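Local coordinates for protein L-lysine 6-monooxygenase (Pseudomonas syringae pv. tomato, PDB 5CQF) that probably acts as an FAD- and NADP-dependent monooxygenase that hydroxylates the side-chain amine of L-lysine in siderophore biosynthesis, at residues Gln40-Leu45 with Ala425-Val430; Asp68-Val73 with Gly106-Arg111; Ala90-Asp95 with Ser115-Trp120. All blocks are in the same frame, centred on the assembly; numbering follows the deposited sequence.

Contact 1: residues Gln40-Leu45 with Ala425-Val430; sequences QPLGDL and ALERAV
Glu427 reaches across from the last turn of its helix to lie over the short 3-10 turn at Pro41-Gly43, and its side chain can be followed atom by atom. CB starts against an apolar group, with Leu42 CD1 3.8 Å from Glu427 CB. CG stands anti to the backbone N (chi1 -174°), and the chain runs on extended to the carboxylate. There the two oxygens divide between Leu42 and Pro41: Glu427 OE1 lies 4.1 Å from Leu42 CB, while Glu427 OE2 comes to 3.5 Å from Pro41 CB and 4.0 Å from Leu42 N. The last separation is too long for a hydrogen bond, so the acid end meets this segment through van der Waals contact.

The loop 40-45 links helix 23-37 to strand 47-50 in what is probably the FAD-binding Rossmann-type domain, and helix 412-428 packs on strands 163-166 and 393-396 of the same parallel sheet. Leu426, for example, touches Val165 and Trp395.

Nearer the Glu427 backbone, Leu45 supplies the second half of the contact through a single methyl. Its CD1 sits 3.6 Å from Leu426 O, against the carbonyl of the helix's final turn. The same Leu45 CD1 is 4.2 Å from Leu426 CB and 4.1 Å from Val430 CG2, which follows the helix end. Behind the loop, Leu42 and Leu45 both rest on Phe32 of helix 23-37.

Contact 2: residues Asp68-Val73 with Gly106-Arg111; sequences DINHHV and GRPASR
An Asx turn at Asp68, running into an inverse gamma turn centred on Asn70, shapes the loop whose Ile69 and Asn70 meet Pro108, Ala109 and Arg111. In the Asx turn, Asp68 OD1 accepts from Asn70 N at 2.9 Å, the donor lying 43° out of the carboxylate plane. Ile69 places CG1 between its backbone N and carbonyl carbon (chi1 47°), and the branch lies against the opposite backbone: Ile69 CD1 is 3.3 Å from Ala109 O, and Ile69 CG1 is 3.9 Å from Arg111 N. Asn70 crosses the proline ring obliquely, its OD1 3.4 Å from Pro108 CG. A water lies between the two backbones, placed to donate to Ile69 O (2.8 Å) and Ala109 O (3.2 Å), although more acceptors surround it than it has protons.

Trp114 of helix 111-125 touches both Ile69 and Ala109, and Ser110 is the N-cap of that helix, its OG bonded to Glu113 N and also to Glu299 of a third subunit. Asn70 ND2 bonds Asp286, just ahead of helix 287-302, and Arg111 forms a salt bridge with Glu218 of helix 214-226.

Contact 3: residues Ala90-Asp95 with Ser115-Trp120; sequences AMYLKD and SDYLGW
Tyr92 lies between Tyr117 and Trp120, and each neighbour meets a different part of it. Tyr117 CA sits over one face of the Tyr92 ring, 4.0 Å from its centroid and 15° off the normal, a CH-pi contact. Beyond it, the Tyr117 ring turns an edge toward the Tyr92 face in an offset edge-to-face pair. Tyr117 CD1 also lies 3.7 Å from Tyr92 CB, an apolar contact beside the ring pair, and Tyr92 CG, anti to its backbone N, comes to 3.8 Å from the same Tyr117 CD1. Against Trp120 the roles change: Tyr92 presents its own edge, with CD1 3.6 Å from Trp120 CG, and the planes stand at 68° in an edge-to-face pair. Tyr92 CA lies over the six-membered ring of Trp120, 3.8 Å from the centroid, so the indole is packed against the helix backbone as well as against the ring.

Two hydrogen bonds border this cluster. Tyr92 OH donates to the anti lone pair of Asp116 OD2 at a short 2.5 Å, and OD2 lies near the plane of the phenol ring. Trp120 NE1 donates to Asp95 OD2 at 3.0 Å with an N-H...O angle of 162°, which helps to fix the rotation of the indole.

Further out, Arg98 NH2 also bonds Tyr92 OH, Tyr117 OH bonds Phe87 O, and the Phe89 ring meets both tyrosines. The axes of 90-95 and 115-120 run nearly at a right angle and approach to 10.6 Å. The arrangement is an aromatic cluster at a perpendicular helix crossing, within the helical connection between the parallel strands 47-50 and 129-130.

In the fold
From the N terminus, the chain forms strand 16-19 and helix 23-37 and reaches 40-45, where contact 1 closes a loop of some 380 residues. Contacts 2 and 3 both fall within it. Their segments alternate in the order 68-73, 90-95, 106-111, 115-120, so the two loops cross, with centres about 14 Å apart. Contact 2 ties the loop after helix 57-64 to the loop leading into helix 111-125, contact 3 ties helix 89-96 to the middle of that helix, and both touch a second subunit. Contact 1, centred about 34 Å from contact 2 and about 27 Å from contact 3, instead joins the loop before strand 47-50 to the C-terminal helix, beside the parallel sheet.

Contact 1: residues Gln40-Leu45 with Ala425-Val430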
ATOM      1  N   GLN A  40      -3.686  43.852   2.286  1.00 78.64           N
ATOM      2  CA  GLN A  40      -2.290  44.099   1.924  1.00 77.97           C
ATOM      3  C   GLN A  40      -2.207  44.863   0.597  1.00 78.80           C
ATOM      4  O   GLN A  40      -3.134  44.801  -0.207  1.00 79.10           O
ATOM      5  CB  GLN A  40      -1.522  42.780   1.858  1.00 78.27           C
ATOM      6  CG  GLN A  40      -1.440  42.062   3.203  1.00 78.20           C
ATOM      7  CD  GLN A  40      -1.273  40.545   3.080  1.00 78.45           C
ATOM      8  OE1 GLN A  40      -1.449  39.965   2.010  1.00 77.05           O
ATOM      9  NE2 GLN A  40      -0.946  39.898   4.192  1.00 78.86           N
ATOM     10  N   PRO A  41      -1.099  45.599   0.368  1.00 81.20           N
ATOM     11  CA  PRO A  41      -1.016  46.544  -0.766  1.00 80.98           C
ATOM     12  C   PRO A  41      -1.179  45.908  -2.141  1.00 77.93           C
ATOM     13  O   PRO A  41      -1.722  46.527  -3.056  1.00 75.93           O
ATOM     14  CB  PRO A  41       0.399  47.131  -0.642  1.00 82.44           C
ATOM     15  CG  PRO A  41       0.814  46.861   0.765  1.00 85.24           C
ATOM     16  CD  PRO A  41       0.150  45.577   1.151  1.00 82.15           C
ATOM     17  N   LEU A  42      -0.686  44.685  -2.285  1.00 75.86           N
ATOM     18  CA  LEU A  42      -0.762  43.970  -3.550  1.00 72.05           C
ATOM     19  C   LEU A  42      -2.194  43.845  -4.068  1.00 69.20           C
ATOM     20  O   LEU A  42      -2.412  43.764  -5.274  1.00 68.10           O
ATOM     21  CB  LEU A  42      -0.181  42.578  -3.375  1.00 73.62           C
ATOM     22  CG  LEU A  42      -0.271  41.687  -4.612  1.00 72.78           C
ATOM     23  CD1 LEU A  42       0.964  41.856  -5.470  1.00 75.20           C
ATOM     24  CD2 LEU A  42      -0.461  40.232  -4.227  1.00 72.31           C
ATOM     25  N   GLY A  43      -3.160  43.822  -3.156  1.00 67.99           N
ATOM     26  CA  GLY A  43      -4.563  43.685  -3.520  1.00 68.41           C
ATOM     27  C   GLY A  43      -5.165  44.861  -4.266  1.00 71.89           C
ATOM     28  O   GLY A  43      -6.242  44.727  -4.855  1.00 69.59           O
ATOM     29  N   ASP A  44      -4.475  46.004  -4.244  1.00 74.46           N
ATOM     30  CA  ASP A  44      -4.959  47.229  -4.886  1.00 75.11           C
ATOM     31  C   ASP A  44      -4.624  47.257  -6.367  1.00 72.62           C
ATOM     32  O   ASP A  44      -5.323  47.884  -7.150  1.00 72.65           O
ATOM     33  CB  ASP A  44      -4.366  48.466  -4.206  1.00 77.13           C
ATOM     34  CG  ASP A  44      -4.688  48.525  -2.723  1.00 77.48           C
ATOM     35  OD1 ASP A  44      -5.820  48.163  -2.332  1.00 76.80           O
ATOM     36  OD2 ASP A  44      -3.797  48.930  -1.950  1.00 78.47           O
ATOM     37  N   LEU A  45      -3.555  46.574  -6.746  1.00 71.54           N
ATOM     38  CA  LEU A  45      -3.141  46.470  -8.152  1.00 69.03           C
ATOM     39  C   LEU A  45      -4.259  45.842  -8.993  1.00 64.04           C
ATOM     40  O   LEU A  45      -4.853  44.847  -8.606  1.00 62.94           O
ATOM     41  CB  LEU A  45      -1.865  45.639  -8.206  1.00 70.89           C
ATOM     42  CG  LEU A  45      -1.043  45.435  -9.477  1.00 74.88           C
ATOM     43  CD1 LEU A  45       0.406  45.141  -9.089  1.00 74.34           C
ATOM     44  CD2 LEU A  45      -1.581  44.303 -10.348  1.00 74.81           C
ATOM     45  N   ALA A 425       6.699  40.476  -7.857  1.00 53.89           N
ATOM     46  CA  ALA A 425       7.417  41.244  -8.881  1.00 51.60           C
ATOM     47  C   ALA A 425       6.476  42.260  -9.507  1.00 52.48           C
ATOM     48  O   ALA A 425       6.876  43.382  -9.737  1.00 50.48           O
ATOM     49  CB  ALA A 425       8.034  40.354  -9.946  1.00 52.20           C
ATOM     50  N   LEU A 426       5.219  41.880  -9.741  1.00 54.40           N
ATOM     51  CA  LEU A 426       4.243  42.823 -10.292  1.00 56.22           C
ATOM     52  C   LEU A 426       4.033  44.020  -9.387  1.00 57.61           C
ATOM     53  O   LEU A 426       3.959  45.124  -9.880  1.00 58.49           O
ATOM     54  CB  LEU A 426       2.900  42.163 -10.580  1.00 55.91           C
ATOM     55  CG  LEU A 426       2.860  41.419 -11.906  1.00 57.64           C
ATOM     56  CD1 LEU A 426       1.809  40.321 -11.937  1.00 58.94           C
ATOM     57  CD2 LEU A 426       2.621  42.396 -13.036  1.00 61.14           C
ATOM     58  N   GLU A 427       3.948  43.810  -8.078  1.00 59.81           N
ATOM     59  CA  GLU A 427       3.793  44.934  -7.133  1.00 66.47           C
ATOM     60  C   GLU A 427       4.928  45.945  -7.205  1.00 67.77           C
ATOM     61  O   GLU A 427       4.668  47.138  -7.262  1.00 70.81           O
ATOM     62  CB  GLU A 427       3.704  44.435  -5.696  1.00 69.43           C
ATOM     63  CG  GLU A 427       3.398  45.521  -4.676  1.00 73.80           C
ATOM     64  CD  GLU A 427       3.407  45.011  -3.248  1.00 74.53           C
ATOM     65  OE1 GLU A 427       3.706  43.820  -3.035  1.00 79.08           O
ATOM     66  OE2 GLU A 427       3.106  45.801  -2.330  1.00 79.18           O
ATOM     67  N   ARG A 428       6.178  45.464  -7.186  1.00 71.12           N
ATOM     68  CA  ARG A 428       7.362  46.342  -7.247  1.00 73.25           C
ATOM     69  C   ARG A 428       7.359  47.175  -8.517  1.00 72.85           C
ATOM     70  O   ARG A 428       7.696  48.354  -8.494  1.00 75.84           O
ATOM     71  CB  ARG A 428       8.667  45.548  -7.141  1.00 75.68           C
ATOM     72  CG  ARG A 428       8.955  45.040  -5.734  1.00 80.73           C
ATOM     73  CD  ARG A 428      10.323  44.368  -5.638  1.00 83.63           C
ATOM     74  NE  ARG A 428      10.395  43.090  -6.364  1.00 84.34           N
ATOM     75  CZ  ARG A 428       9.947  41.907  -5.914  1.00 82.61           C
ATOM     76  NH1 ARG A 428       9.364  41.799  -4.725  1.00 79.29           N
ATOM     77  NH2 ARG A 428      10.072  40.816  -6.669  1.00 77.05           N
ATOM     78  N   ALA A 429       6.923  46.563  -9.607  1.00 68.93           N
ATOM     79  CA  ALA A 429       6.814  47.230 -10.885  1.00 71.66           C
ATOM     80  C   ALA A 429       5.699  48.289 -10.998  1.00 77.46           C
ATOM     81  O   ALA A 429       5.467  48.800 -12.091  1.00 80.72           O
ATOM     82  CB  ALA A 429       6.644  46.192 -11.983  1.00 68.55           C
ATOM     83  N   VAL A 430       5.015  48.630  -9.907  1.00 84.53           N
ATOM     84  CA  VAL A 430       4.009  49.706  -9.950  1.00 91.68           C
ATOM     85  C   VAL A 430       4.245  50.740  -8.835  1.00 95.34           C
ATOM     86  O   VAL A 430       3.340  51.070  -8.068  1.00 99.40           O
ATOM     87  CB  VAL A 430       2.566  49.131  -9.938  1.00 92.71           C
ATOM     88  CG1 VAL A 430       1.516  50.240 -10.022  1.00 97.13           C
ATOM     89  CG2 VAL A 430       2.380  48.161 -11.098  1.00 90.23           C
TER

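Contact 2: residues Asp68-Val73 with Gly106-Arg111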
ATOM      1  N   ASP A  68       0.006  14.014 -13.704  1.00 42.71           N
ATOM      2  CA  ASP A  68       0.176  13.126 -12.553  1.00 41.31           C
ATOM      3  C   ASP A  68      -0.319  13.838 -11.299  1.00 41.09           C
ATOM      4  O   ASP A  68       0.327  14.761 -10.801  1.00 41.33           O
ATOM      5  CB  ASP A  68       1.653  12.705 -12.411  1.00 41.12           C
ATOM      6  CG  ASP A  68       1.911  11.816 -11.217  1.00 40.29           C
ATOM      7  OD1 ASP A  68       0.927  11.332 -10.616  1.00 42.13           O
ATOM      8  OD2 ASP A  68       3.108  11.586 -10.869  1.00 40.82           O
ATOM      9  N   ILE A  69      -1.483  13.419 -10.819  1.00 40.86           N
ATOM     10  CA  ILE A  69      -2.109  14.006  -9.604  1.00 41.83           C
ATOM     11  C   ILE A  69      -1.914  13.075  -8.427  1.00 39.69           C
ATOM     12  O   ILE A  69      -2.610  13.163  -7.424  1.00 39.75           O
ATOM     13  CB  ILE A  69      -3.645  14.361  -9.764  1.00 42.63           C
ATOM     14  CG1 ILE A  69      -4.485  13.246 -10.411  1.00 42.97           C
ATOM     15  CG2 ILE A  69      -3.831  15.594 -10.624  1.00 42.38           C
ATOM     16  CD1 ILE A  69      -4.636  11.992  -9.598  1.00 43.02           C
ATOM     17  N   ASN A  70      -0.945  12.183  -8.539  1.00 40.83           N
ATOM     18  CA  ASN A  70      -0.612  11.297  -7.433  1.00 41.35           C
ATOM     19  C   ASN A  70       0.430  12.053  -6.591  1.00 41.74           C
ATOM     20  O   ASN A  70       1.646  11.803  -6.650  1.00 41.97           O
ATOM     21  CB  ASN A  70      -0.134   9.952  -7.970  1.00 41.96           C
ATOM     22  CG  ASN A  70       0.113   8.941  -6.886  1.00 43.06           C
ATOM     23  OD1 ASN A  70       0.226   9.279  -5.728  1.00 45.87           O
ATOM     24  ND2 ASN A  70       0.237   7.692  -7.268  1.00 45.19           N
ATOM     25  N   HIS A  71      -0.091  13.053  -5.876  1.00 42.11           N
ATOM     26  CA  HIS A  71       0.675  13.882  -4.967  1.00 39.41           C
ATOM     27  C   HIS A  71      -0.164  14.248  -3.746  1.00 40.03           C
ATOM     28  O   HIS A  71      -1.392  14.060  -3.689  1.00 35.95           O
ATOM     29  CB  HIS A  71       1.216  15.136  -5.658  1.00 40.41           C
ATOM     30  CG  HIS A  71       0.174  16.033  -6.233  1.00 40.00           C
ATOM     31  ND1 HIS A  71      -0.748  16.702  -5.456  1.00 40.77           N
ATOM     32  CD2 HIS A  71      -0.064  16.414  -7.509  1.00 40.99           C
ATOM     33  CE1 HIS A  71      -1.521  17.444  -6.231  1.00 41.48           C
ATOM     34  NE2 HIS A  71      -1.122  17.299  -7.482  1.00 40.98           N
ATOM     35  N   HIS A  72       0.527  14.794  -2.764  1.00 39.77           N
ATOM     36  CA  HIS A  72      -0.092  15.094  -1.507  1.00 38.03           C
ATOM     37  C   HIS A  72      -1.104  16.227  -1.708  1.00 35.48           C
ATOM     38  O   HIS A  72      -0.944  17.109  -2.543  1.00 32.13           O
ATOM     39  CB  HIS A  72       0.971  15.447  -0.457  1.00 38.88           C
ATOM     40  CG  HIS A  72       0.450  15.359   0.910  1.00 38.85           C
ATOM     41  ND1 HIS A  72      -0.118  16.435   1.542  1.00 40.20           N
ATOM     42  CD2 HIS A  72       0.271  14.298   1.724  1.00 40.37           C
ATOM     43  CE1 HIS A  72      -0.592  16.049   2.708  1.00 39.32           C
ATOM     44  NE2 HIS A  72      -0.376  14.756   2.839  1.00 39.21           N
ATOM     45  N   VAL A  73      -2.147  16.180  -0.894  1.00 36.70           N
ATOM     46  CA  VAL A  73      -3.266  17.106  -0.955  1.00 37.14           C
ATOM     47  C   VAL A  73      -2.879  18.576  -0.600  1.00 34.76           C
ATOM     48  O   VAL A  73      -3.516  19.473  -1.039  1.00 35.00           O
ATOM     49  CB  VAL A  73      -4.429  16.478  -0.137  1.00 41.72           C
ATOM     50  CG1 VAL A  73      -4.266  16.709   1.358  1.00 45.05           C
ATOM     51  CG2 VAL A  73      -5.773  16.923  -0.636  1.00 42.55           C
ATOM     52  N   GLY A 106      -7.798   6.862   1.756  1.00 52.93           N
ATOM     53  CA  GLY A 106      -6.478   6.254   1.706  1.00 59.84           C
ATOM     54  C   GLY A 106      -5.778   6.312   0.349  1.00 61.16           C
ATOM     55  O   GLY A 106      -4.761   5.635   0.140  1.00 68.58           O
ATOM     56  N   ARG A 107      -6.305   7.109  -0.574  1.00 55.21           N
ATOM     57  CA  ARG A 107      -5.673   7.287  -1.867  1.00 51.91           C
ATOM     58  C   ARG A 107      -5.607   8.777  -2.145  1.00 48.93           C
ATOM     59  O   ARG A 107      -6.257   9.571  -1.465  1.00 48.58           O
ATOM     60  CB  ARG A 107      -6.452   6.559  -2.976  1.00 53.81           C
ATOM     61  CG  ARG A 107      -7.911   7.010  -3.165  1.00 55.47           C
ATOM     62  CD  ARG A 107      -8.485   6.670  -4.536  1.00 52.57           C
ATOM     63  NE  ARG A 107      -9.922   6.949  -4.625  1.00 53.79           N
ATOM     64  CZ  ARG A 107     -10.476   8.156  -4.816  1.00 53.59           C
ATOM     65  NH1 ARG A 107      -9.743   9.266  -4.947  1.00 50.38           N
ATOM     66  NH2 ARG A 107     -11.798   8.257  -4.895  1.00 54.60           N
ATOM     67  N   PRO A 108      -4.817   9.174  -3.140  1.00 45.27           N
ATOM     68  CA  PRO A 108      -4.842  10.576  -3.508  1.00 42.45           C
ATOM     69  C   PRO A 108      -6.143  10.911  -4.209  1.00 39.48           C
ATOM     70  O   PRO A 108      -6.834  10.022  -4.652  1.00 40.66           O
ATOM     71  CB  PRO A 108      -3.645  10.745  -4.444  1.00 43.22           C
ATOM     72  CG  PRO A 108      -3.004   9.409  -4.568  1.00 45.63           C
ATOM     73  CD  PRO A 108      -3.901   8.383  -3.961  1.00 46.58           C
ATOM     74  N   ALA A 109      -6.458  12.196  -4.250  1.00 37.63           N
ATOM     75  CA  ALA A 109      -7.645  12.719  -4.825  1.00 37.17           C
ATOM     76  C   ALA A 109      -7.614  12.406  -6.287  1.00 39.98           C
ATOM     77  O   ALA A 109      -6.546  12.388  -6.875  1.00 43.18           O
ATOM     78  CB  ALA A 109      -7.663  14.220  -4.640  1.00 36.59           C
ATOM     79  N   SER A 110      -8.782  12.247  -6.895  1.00 39.43           N
ATOM     80  CA  SER A 110      -8.854  11.903  -8.291  1.00 39.13           C
ATOM     81  C   SER A 110      -8.744  13.146  -9.144  1.00 40.05           C
ATOM     82  O   SER A 110      -8.946  14.271  -8.688  1.00 38.65           O
ATOM     83  CB  SER A 110     -10.159  11.160  -8.608  1.00 39.62           C
ATOM     84  OG  SER A 110     -11.278  12.034  -8.464  1.00 39.81           O
ATOM     85  N   ARG A 111      -8.382  12.924 -10.395  1.00 41.23           N
ATOM     86  CA  ARG A 111      -8.440  13.960 -11.387  1.00 44.97           C
ATOM     87  C   ARG A 111      -9.779  14.693 -11.366  1.00 41.08           C
ATOM     88  O   ARG A 111      -9.830  15.910 -11.429  1.00 39.43           O
ATOM     89  CB  ARG A 111      -8.236  13.344 -12.759  1.00 51.81           C
ATOM     90  CG  ARG A 111      -8.382  14.340 -13.895  1.00 61.24           C
ATOM     91  CD  ARG A 111      -7.626  13.880 -15.127  1.00 67.97           C
ATOM     92  NE  ARG A 111      -6.221  13.626 -14.803  1.00 72.85           N
ATOM     93  CZ  ARG A 111      -5.340  13.118 -15.657  1.00 71.34           C
ATOM     94  NH1 ARG A 111      -5.723  12.831 -16.896  1.00 76.80           N
ATOM     95  NH2 ARG A 111      -4.089  12.893 -15.271  1.00 65.00           N
TER
HETATM   96  O   HOH W   1      -4.233  13.863  -5.312  1.00 50.06           O

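Contact 3: residues Ala90-Asp95 with Ser115-Trp120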
ATOM      1  N   ALA A  90      -8.287  22.041   1.736  1.00 33.31           N
ATOM      2  CA  ALA A  90      -8.942  21.824   3.015  1.00 34.25           C
ATOM      3  C   ALA A  90     -10.221  22.661   3.145  1.00 34.95           C
ATOM      4  O   ALA A  90     -11.243  22.140   3.541  1.00 35.19           O
ATOM      5  CB  ALA A  90      -7.995  22.123   4.140  1.00 35.37           C
HETATM    6  N   MSE A  91     -10.178  23.936   2.782  1.00 35.35           N
HETATM    7  CA  MSE A  91     -11.384  24.753   2.728  1.00 36.70           C
HETATM    8  C   MSE A  91     -12.380  24.259   1.720  1.00 36.33           C
HETATM    9  O   MSE A  91     -13.582  24.357   1.924  1.00 37.20           O
HETATM   10  CB  MSE A  91     -11.082  26.183   2.315  1.00 39.74           C
HETATM   11  CG  MSE A  91     -10.408  26.972   3.412  1.00 43.43           C
HETATM   12 SE   MSE A  91     -11.700  27.473   4.836  1.00 56.03          SE
HETATM   13  CE  MSE A  91     -12.692  28.936   3.953  1.00 51.92           C
ATOM     14  N   TYR A  92     -11.910  23.763   0.582  1.00 34.43           N
ATOM     15  CA  TYR A  92     -12.810  23.112  -0.375  1.00 34.28           C
ATOM     16  C   TYR A  92     -13.497  21.905   0.225  1.00 34.35           C
ATOM     17  O   TYR A  92     -14.693  21.743   0.074  1.00 36.50           O
ATOM     18  CB  TYR A  92     -12.043  22.695  -1.639  1.00 33.34           C
ATOM     19  CG  TYR A  92     -12.741  21.743  -2.531  1.00 31.43           C
ATOM     20  CD1 TYR A  92     -13.801  22.134  -3.302  1.00 32.15           C
ATOM     21  CD2 TYR A  92     -12.316  20.453  -2.614  1.00 31.18           C
ATOM     22  CE1 TYR A  92     -14.433  21.250  -4.140  1.00 32.55           C
ATOM     23  CE2 TYR A  92     -12.926  19.552  -3.444  1.00 31.38           C
ATOM     24  CZ  TYR A  92     -13.977  19.956  -4.215  1.00 33.13           C
ATOM     25  OH  TYR A  92     -14.548  19.013  -5.040  1.00 34.85           O
ATOM     26  N   LEU A  93     -12.758  21.037   0.887  1.00 33.85           N
ATOM     27  CA  LEU A  93     -13.385  19.846   1.423  1.00 34.57           C
ATOM     28  C   LEU A  93     -14.388  20.217   2.495  1.00 36.99           C
ATOM     29  O   LEU A  93     -15.427  19.589   2.605  1.00 37.19           O
ATOM     30  CB  LEU A  93     -12.394  18.882   2.042  1.00 32.93           C
ATOM     31  CG  LEU A  93     -11.547  18.105   1.079  1.00 32.99           C
ATOM     32  CD1 LEU A  93     -10.620  17.188   1.872  1.00 32.16           C
ATOM     33  CD2 LEU A  93     -12.436  17.361   0.105  1.00 32.69           C
ATOM     34  N   LYS A  94     -14.036  21.184   3.321  1.00 38.82           N
ATOM     35  CA  LYS A  94     -14.914  21.585   4.405  1.00 42.29           C
ATOM     36  C   LYS A  94     -16.189  22.210   3.846  1.00 42.76           C
ATOM     37  O   LYS A  94     -17.270  21.919   4.313  1.00 43.48           O
ATOM     38  CB  LYS A  94     -14.196  22.560   5.339  1.00 44.99           C
ATOM     39  CG  LYS A  94     -15.077  23.223   6.380  1.00 47.38           C
ATOM     40  CD  LYS A  94     -14.223  23.730   7.530  1.00 49.59           C
ATOM     41  CE  LYS A  94     -15.068  24.226   8.695  1.00 51.69           C
ATOM     42  NZ  LYS A  94     -15.498  25.620   8.457  1.00 52.40           N
ATOM     43  N   ASP A  95     -16.075  23.024   2.819  1.00 41.84           N
ATOM     44  CA  ASP A  95     -17.261  23.612   2.228  1.00 44.48           C
ATOM     45  C   ASP A  95     -18.176  22.532   1.640  1.00 45.35           C
ATOM     46  O   ASP A  95     -19.398  22.675   1.679  1.00 47.17           O
ATOM     47  CB  ASP A  95     -16.852  24.624   1.169  1.00 45.88           C
ATOM     48  CG  ASP A  95     -18.019  25.394   0.585  1.00 46.55           C
ATOM     49  OD1 ASP A  95     -18.769  26.009   1.351  1.00 49.47           O
ATOM     50  OD2 ASP A  95     -18.137  25.437  -0.658  1.00 47.11           O
ATOM     51  N   SER A 115     -10.335  18.684 -10.629  1.00 37.87           N
ATOM     52  CA  SER A 115     -11.116  19.540 -11.550  1.00 40.99           C
ATOM     53  C   SER A 115     -12.199  20.322 -10.842  1.00 39.71           C
ATOM     54  O   SER A 115     -12.302  21.551 -11.002  1.00 40.29           O
ATOM     55  CB  SER A 115     -11.809  18.715 -12.648  1.00 44.10           C
ATOM     56  OG  SER A 115     -10.830  18.154 -13.493  1.00 50.02           O
ATOM     57  N   ASP A 116     -13.023  19.605 -10.079  1.00 38.12           N
ATOM     58  CA  ASP A 116     -14.071  20.243  -9.293  1.00 37.94           C
ATOM     59  C   ASP A 116     -13.517  21.310  -8.368  1.00 36.47           C
ATOM     60  O   ASP A 116     -14.050  22.429  -8.294  1.00 36.66           O
ATOM     61  CB  ASP A 116     -14.837  19.211  -8.472  1.00 39.11           C
ATOM     62  CG  ASP A 116     -16.123  19.782  -7.893  1.00 40.51           C
ATOM     63  OD1 ASP A 116     -17.028  20.071  -8.688  1.00 43.38           O
ATOM     64  OD2 ASP A 116     -16.240  19.965  -6.670  1.00 40.85           O
ATOM     65  N   TYR A 117     -12.433  20.973  -7.672  1.00 35.17           N
ATOM     66  CA  TYR A 117     -11.737  21.957  -6.828  1.00 34.54           C
ATOM     67  C   TYR A 117     -11.381  23.178  -7.631  1.00 35.91           C
ATOM     68  O   TYR A 117     -11.606  24.304  -7.233  1.00 35.27           O
ATOM     69  CB  TYR A 117     -10.470  21.339  -6.221  1.00 33.64           C
ATOM     70  CG  TYR A 117      -9.471  22.330  -5.632  1.00 32.79           C
ATOM     71  CD1 TYR A 117      -9.764  23.068  -4.490  1.00 32.41           C
ATOM     72  CD2 TYR A 117      -8.209  22.507  -6.224  1.00 32.43           C
ATOM     73  CE1 TYR A 117      -8.840  23.964  -3.966  1.00 32.66           C
ATOM     74  CE2 TYR A 117      -7.284  23.389  -5.702  1.00 30.72           C
ATOM     75  CZ  TYR A 117      -7.594  24.109  -4.587  1.00 31.68           C
ATOM     76  OH  TYR A 117      -6.673  24.987  -4.107  1.00 32.13           O
ATOM     77  N   LEU A 118     -10.816  22.935  -8.795  1.00 37.54           N
ATOM     78  CA  LEU A 118     -10.338  24.007  -9.623  1.00 38.80           C
ATOM     79  C   LEU A 118     -11.478  24.916 -10.078  1.00 38.14           C
ATOM     80  O   LEU A 118     -11.349  26.143 -10.083  1.00 38.33           O
ATOM     81  CB  LEU A 118      -9.601  23.387 -10.800  1.00 40.97           C
ATOM     82  CG  LEU A 118      -9.238  24.385 -11.865  1.00 44.18           C
ATOM     83  CD1 LEU A 118      -7.981  25.104 -11.435  1.00 44.62           C
ATOM     84  CD2 LEU A 118      -9.047  23.660 -13.185  1.00 48.31           C
ATOM     85  N   GLY A 119     -12.608  24.338 -10.457  1.00 38.54           N
ATOM     86  CA  GLY A 119     -13.828  25.152 -10.728  1.00 38.16           C
ATOM     87  C   GLY A 119     -14.289  25.878  -9.472  1.00 38.79           C
ATOM     88  O   GLY A 119     -14.750  27.006  -9.525  1.00 40.18           O
ATOM     89  N   TRP A 120     -14.143  25.248  -8.316  1.00 37.37           N
ATOM     90  CA  TRP A 120     -14.592  25.871  -7.089  1.00 38.23           C
ATOM     91  C   TRP A 120     -13.752  27.090  -6.763  1.00 38.88           C
ATOM     92  O   TRP A 120     -14.266  28.093  -6.258  1.00 41.29           O
ATOM     93  CB  TRP A 120     -14.589  24.831  -5.966  1.00 37.60           C
ATOM     94  CG  TRP A 120     -14.871  25.308  -4.585  1.00 38.57           C
ATOM     95  CD1 TRP A 120     -16.092  25.311  -3.949  1.00 39.72           C
ATOM     96  CD2 TRP A 120     -13.916  25.732  -3.602  1.00 37.76           C
ATOM     97  NE1 TRP A 120     -15.946  25.757  -2.661  1.00 39.25           N
ATOM     98  CE2 TRP A 120     -14.629  26.035  -2.426  1.00 37.65           C
ATOM     99  CE3 TRP A 120     -12.529  25.910  -3.610  1.00 36.35           C
ATOM    100  CZ2 TRP A 120     -14.003  26.511  -1.272  1.00 37.46           C
ATOM    101  CZ3 TRP A 120     -11.914  26.392  -2.467  1.00 35.51           C
ATOM    102  CH2 TRP A 120     -12.648  26.686  -1.317  1.00 36.33           C
TER